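Local coordinates for CELL division protein FTSZ homolog 1 (Methanocaldococcus jannaschii, PDB 2VAP), which binds GTP, which it probably hydrolyses, and as a tubulin homologue probably polymerises into the contractile ring at the future division site, at residues I40-C45 against F126-L131. Sequence-based numbering, arbitrary orientation.
Sequences ITVVGC and FITCGL. With GDP (guanosine-5'-diphosphate), chain B.
Val-43 turns both its backbone polar groups to the neighbouring strand: its N donates to Phe-126 O at 2.7 Å, and its O accepts from Thr-128 N at 2.8 Å. One such bond flanks each end, Phe-126 N to Thr-41 O and Cys-45 N to Thr-128 O, giving the ladder of a parallel pair whose segment axes are inclined by 21°. Gly-44 CA leans on Thr-128 O as well, a CA-H...O contact of 3.3 Å.

Side chains are sorted onto two faces. On that of Val-42 and Phe-126, Ile-40 CG2, anti to its backbone N, meets the Phe-126 ring at its edge, 3.8 Å from CD1, while both Val-42 methyls lie 4.1 Å from Phe-126 CB. Further along, the Thr-128 methyl CG2 rests against Gly-44 CA and Val-43 O, 3.7 Å from the latter; its OG1, anti to the backbone N (chi1 -171°), hydrogen-bonds to Val-157 O on the next strand. Helix 204-227 packs on this face, with Leu-222 and Val-223 against Phe-126. On the other face Cys-45 SG touches Ile-127 CG2 at 4.2 Å, and helix 135-149 packs there through Val-143 and Ser-139.

Beyond the last direct bond one water takes over the link: it donates to Cys-45 O and to GDP O1A and accepts from Gly-130 N, tying Cys-45 and Gly-130 to the alpha-phosphate. These are central neighbours in the parallel sheet of the Rossmann-like tubulin/FtsZ GTPase domain, with the nucleotide at their C-terminal ends, where Gly-47, Ala-48, Gly-134 and Gly-136 offer it their amides.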
ATOM      1  N   ILE A  40      -2.382   1.057 -13.609  1.00 10.62           N
ATOM      2  CA  ILE A  40      -1.773   0.770 -12.310  1.00 11.54           C
ATOM      3  C   ILE A  40      -1.189  -0.639 -12.273  1.00 10.55           C
ATOM      4  O   ILE A  40      -1.830  -1.601 -12.703  1.00 14.22           O
ATOM      5  CB  ILE A  40      -2.785   0.970 -11.143  1.00 15.59           C
ATOM      6  CG1 ILE A  40      -3.309   2.412 -11.131  1.00 14.61           C
ATOM      7  CG2 ILE A  40      -2.152   0.610  -9.791  1.00 11.23           C
ATOM      8  CD1 ILE A  40      -4.402   2.681 -10.110  1.00 18.61           C
ATOM      9  N   THR A  41       0.036  -0.744 -11.765  1.00  9.26           N
ATOM     10  CA  THR A  41       0.690  -2.032 -11.568  1.00 12.05           C
ATOM     11  C   THR A  41       1.121  -2.180 -10.109  1.00 11.63           C
ATOM     12  O   THR A  41       1.680  -1.252  -9.521  1.00 13.10           O
ATOM     13  CB  THR A  41       1.904  -2.198 -12.514  1.00 14.43           C
ATOM     14  OG1 THR A  41       1.480  -2.012 -13.870  1.00 13.99           O
ATOM     15  CG2 THR A  41       2.524  -3.584 -12.375  1.00 15.49           C
ATOM     16  N   VAL A  42       0.836  -3.344  -9.528  1.00  9.62           N
ATOM     17  CA  VAL A  42       1.273  -3.664  -8.171  1.00 10.78           C
ATOM     18  C   VAL A  42       2.379  -4.715  -8.244  1.00  8.98           C
ATOM     19  O   VAL A  42       2.185  -5.792  -8.814  1.00 12.73           O
ATOM     20  CB  VAL A  42       0.101  -4.180  -7.290  1.00 11.93           C
ATOM     21  CG1 VAL A  42       0.567  -4.430  -5.860  1.00 14.96           C
ATOM     22  CG2 VAL A  42      -1.062  -3.194  -7.304  1.00 11.76           C
ATOM     23  N   VAL A  43       3.537  -4.388  -7.673  1.00  9.99           N
ATOM     24  CA  VAL A  43       4.691  -5.287  -7.675  1.00  7.74           C
ATOM     25  C   VAL A  43       4.986  -5.788  -6.261  1.00 10.39           C
ATOM     26  O   VAL A  43       5.284  -4.999  -5.362  1.00 11.10           O
ATOM     27  CB  VAL A  43       5.957  -4.611  -8.271  1.00  9.83           C
ATOM     28  CG1 VAL A  43       7.111  -5.606  -8.359  1.00 14.02           C
ATOM     29  CG2 VAL A  43       5.661  -4.028  -9.645  1.00 11.59           C
ATOM     30  N   GLY A  44       4.894  -7.104  -6.076  1.00 10.14           N
ATOM     31  CA  GLY A  44       5.188  -7.735  -4.793  1.00  8.80           C
ATOM     32  C   GLY A  44       6.531  -8.435  -4.816  1.00 11.92           C
ATOM     33  O   GLY A  44       6.777  -9.290  -5.670  1.00 14.40           O
ATOM     34  N   CYS A  45       7.393  -8.078  -3.867  1.00 10.16           N
ATOM     35  CA  CYS A  45       8.776  -8.553  -3.849  1.00 11.00           C
ATOM     36  C   CYS A  45       9.051  -9.478  -2.667  1.00 12.33           C
ATOM     37  O   CYS A  45       8.740  -9.145  -1.522  1.00 12.65           O
ATOM     38  CB  CYS A  45       9.738  -7.362  -3.807  1.00 12.02           C
ATOM     39  SG  CYS A  45       9.393  -6.064  -5.019  1.00 15.47           S
ATOM     40  N   PHE A 126       2.648   0.473  -7.515  1.00 10.17           N
ATOM     41  CA  PHE A 126       2.726   0.115  -6.103  1.00  8.48           C
ATOM     42  C   PHE A 126       3.812  -0.937  -5.912  1.00  8.79           C
ATOM     43  O   PHE A 126       3.836  -1.946  -6.619  1.00 13.32           O
ATOM     44  CB  PHE A 126       1.385  -0.432  -5.606  1.00 10.45           C
ATOM     45  CG  PHE A 126       0.328   0.619  -5.409  1.00  9.98           C
ATOM     46  CD1 PHE A 126      -0.425   1.080  -6.485  1.00 10.33           C
ATOM     47  CD2 PHE A 126       0.071   1.133  -4.142  1.00 13.91           C
ATOM     48  CE1 PHE A 126      -1.408   2.049  -6.303  1.00 13.40           C
ATOM     49  CE2 PHE A 126      -0.912   2.100  -3.949  1.00 15.26           C
ATOM     50  CZ  PHE A 126      -1.653   2.557  -5.031  1.00 15.66           C
ATOM     51  N   ILE A 127       4.716  -0.687  -4.970  1.00  8.71           N
ATOM     52  CA  ILE A 127       5.739  -1.665  -4.604  1.00 10.90           C
ATOM     53  C   ILE A 127       5.463  -2.135  -3.179  1.00 12.17           C
ATOM     54  O   ILE A 127       5.448  -1.331  -2.244  1.00 11.46           O
ATOM     55  CB  ILE A 127       7.182  -1.092  -4.709  1.00 11.39           C
ATOM     56  CG1 ILE A 127       7.477  -0.592  -6.126  1.00 12.00           C
ATOM     57  CG2 ILE A 127       8.217  -2.145  -4.314  1.00 13.77           C
ATOM     58  CD1 ILE A 127       7.242   0.888  -6.323  1.00 15.59           C
ATOM     59  N   THR A 128       5.238  -3.436  -3.023  1.00  9.03           N
ATOM     60  CA  THR A 128       4.894  -3.990  -1.714  1.00  9.88           C
ATOM     61  C   THR A 128       5.768  -5.180  -1.318  1.00 12.30           C
ATOM     62  O   THR A 128       6.114  -6.022  -2.149  1.00 12.49           O
ATOM     63  CB  THR A 128       3.379  -4.338  -1.605  1.00 12.93           C
ATOM     64  OG1 THR A 128       3.058  -4.680  -0.250  1.00 13.56           O
ATOM     65  CG2 THR A 128       2.989  -5.495  -2.533  1.00 13.91           C
ATOM     66  N   CYS A 129       6.133  -5.219  -0.039  1.00 10.39           N
ATOM     67  CA  CYS A 129       6.929  -6.302   0.524  1.00 11.20           C
ATOM     68  C   CYS A 129       6.962  -6.202   2.042  1.00 12.46           C
ATOM     69  O   CYS A 129       6.567  -5.185   2.618  1.00 11.71           O
ATOM     70  CB  CYS A 129       8.364  -6.267  -0.024  1.00 12.58           C
ATOM     71  SG  CYS A 129       9.376  -4.901   0.588  1.00 16.07           S
ATOM     72  N   GLY A 130       7.423  -7.270   2.683  1.00  9.62           N
ATOM     73  CA  GLY A 130       7.793  -7.215   4.087  1.00 11.45           C
ATOM     74  C   GLY A 130       9.276  -6.914   4.157  1.00 15.64           C
ATOM     75  O   GLY A 130      10.093  -7.702   3.679  1.00 14.75           O
ATOM     76  N   LEU A 131       9.628  -5.763   4.723  1.00 10.60           N
ATOM     77  CA  LEU A 131      11.034  -5.404   4.885  1.00  9.82           C
ATOM     78  C   LEU A 131      11.645  -6.199   6.031  1.00 13.40           C
ATOM     79  O   LEU A 131      10.966  -6.512   7.011  1.00 14.19           O
ATOM     80  CB  LEU A 131      11.204  -3.900   5.119  1.00 10.52           C
ATOM     81  CG  LEU A 131      10.882  -2.938   3.971  1.00 12.40           C
ATOM     82  CD1 LEU A 131      10.919  -1.507   4.472  1.00 15.37           C
ATOM     83  CD2 LEU A 131      11.834  -3.113   2.789  1.00 15.96           C
TER
HETATM   84  PB  GDP B1355      12.325 -12.298   1.709  1.00 14.91           P
HETATM   85  O1B GDP B1355      13.807 -12.585   1.740  1.00 19.51           O
HETATM   86  O2B GDP B1355      11.634 -13.316   0.832  1.00 14.57           O
HETATM   87  O3B GDP B1355      12.100 -10.910   1.163  1.00 14.13           O
HETATM   88  O3A GDP B1355      11.779 -12.395   3.220  1.00 14.00           O
HETATM   89  PA  GDP B1355      10.226 -12.581   3.606  1.00 15.97           P
HETATM   90  O1A GDP B1355       9.312 -11.873   2.637  1.00 14.10           O
HETATM   91  O2A GDP B1355       9.868 -14.043   3.739  1.00 15.27           O
HETATM   92  O5' GDP B1355      10.155 -11.879   5.049  1.00 15.10           O
HETATM   93  C5' GDP B1355      10.539 -10.516   5.202  1.00 12.44           C
HETATM   94  C4' GDP B1355       9.705  -9.880   6.301  1.00 13.42           C
HETATM   95  O4' GDP B1355       8.313  -9.994   5.988  1.00 15.67           O
HETATM   96  C3' GDP B1355       9.903 -10.585   7.633  1.00 16.51           C
HETATM   97  O3' GDP B1355      10.924  -9.953   8.413  1.00 16.11           O
HETATM   98  C2' GDP B1355       8.539 -10.525   8.292  1.00 14.34           C
HETATM   99  O2' GDP B1355       8.425  -9.351   9.100  1.00 16.41           O
HETATM  100  C1' GDP B1355       7.564 -10.408   7.134  1.00 15.42           C
HETATM  101  N9  GDP B1355       6.876 -11.698   6.849  1.00 12.74           N
HETATM  102  C8  GDP B1355       7.410 -12.939   6.834  1.00 17.18           C
HETATM  103  N7  GDP B1355       6.473 -13.875   6.525  1.00 16.93           N
HETATM  104  C5  GDP B1355       5.308 -13.227   6.332  1.00 18.35           C
HETATM  105  C6  GDP B1355       3.914 -13.597   5.978  1.00 16.29           C
HETATM  106  O6  GDP B1355       3.595 -14.790   5.781  1.00 20.16           O
HETATM  107  N1  GDP B1355       3.005 -12.612   5.878  1.00 15.45           N
HETATM  108  C2  GDP B1355       3.317 -11.315   6.084  1.00 15.78           C
HETATM  109  N2  GDP B1355       2.350 -10.373   5.965  1.00 17.80           N
HETATM  110  N3  GDP B1355       4.571 -10.909   6.410  1.00 14.03           N
HETATM  111  C4  GDP B1355       5.584 -11.799   6.545  1.00 14.87           C
HETATM  112  O   HOH W   1       8.508  -9.634   1.133  1.00 13.24           O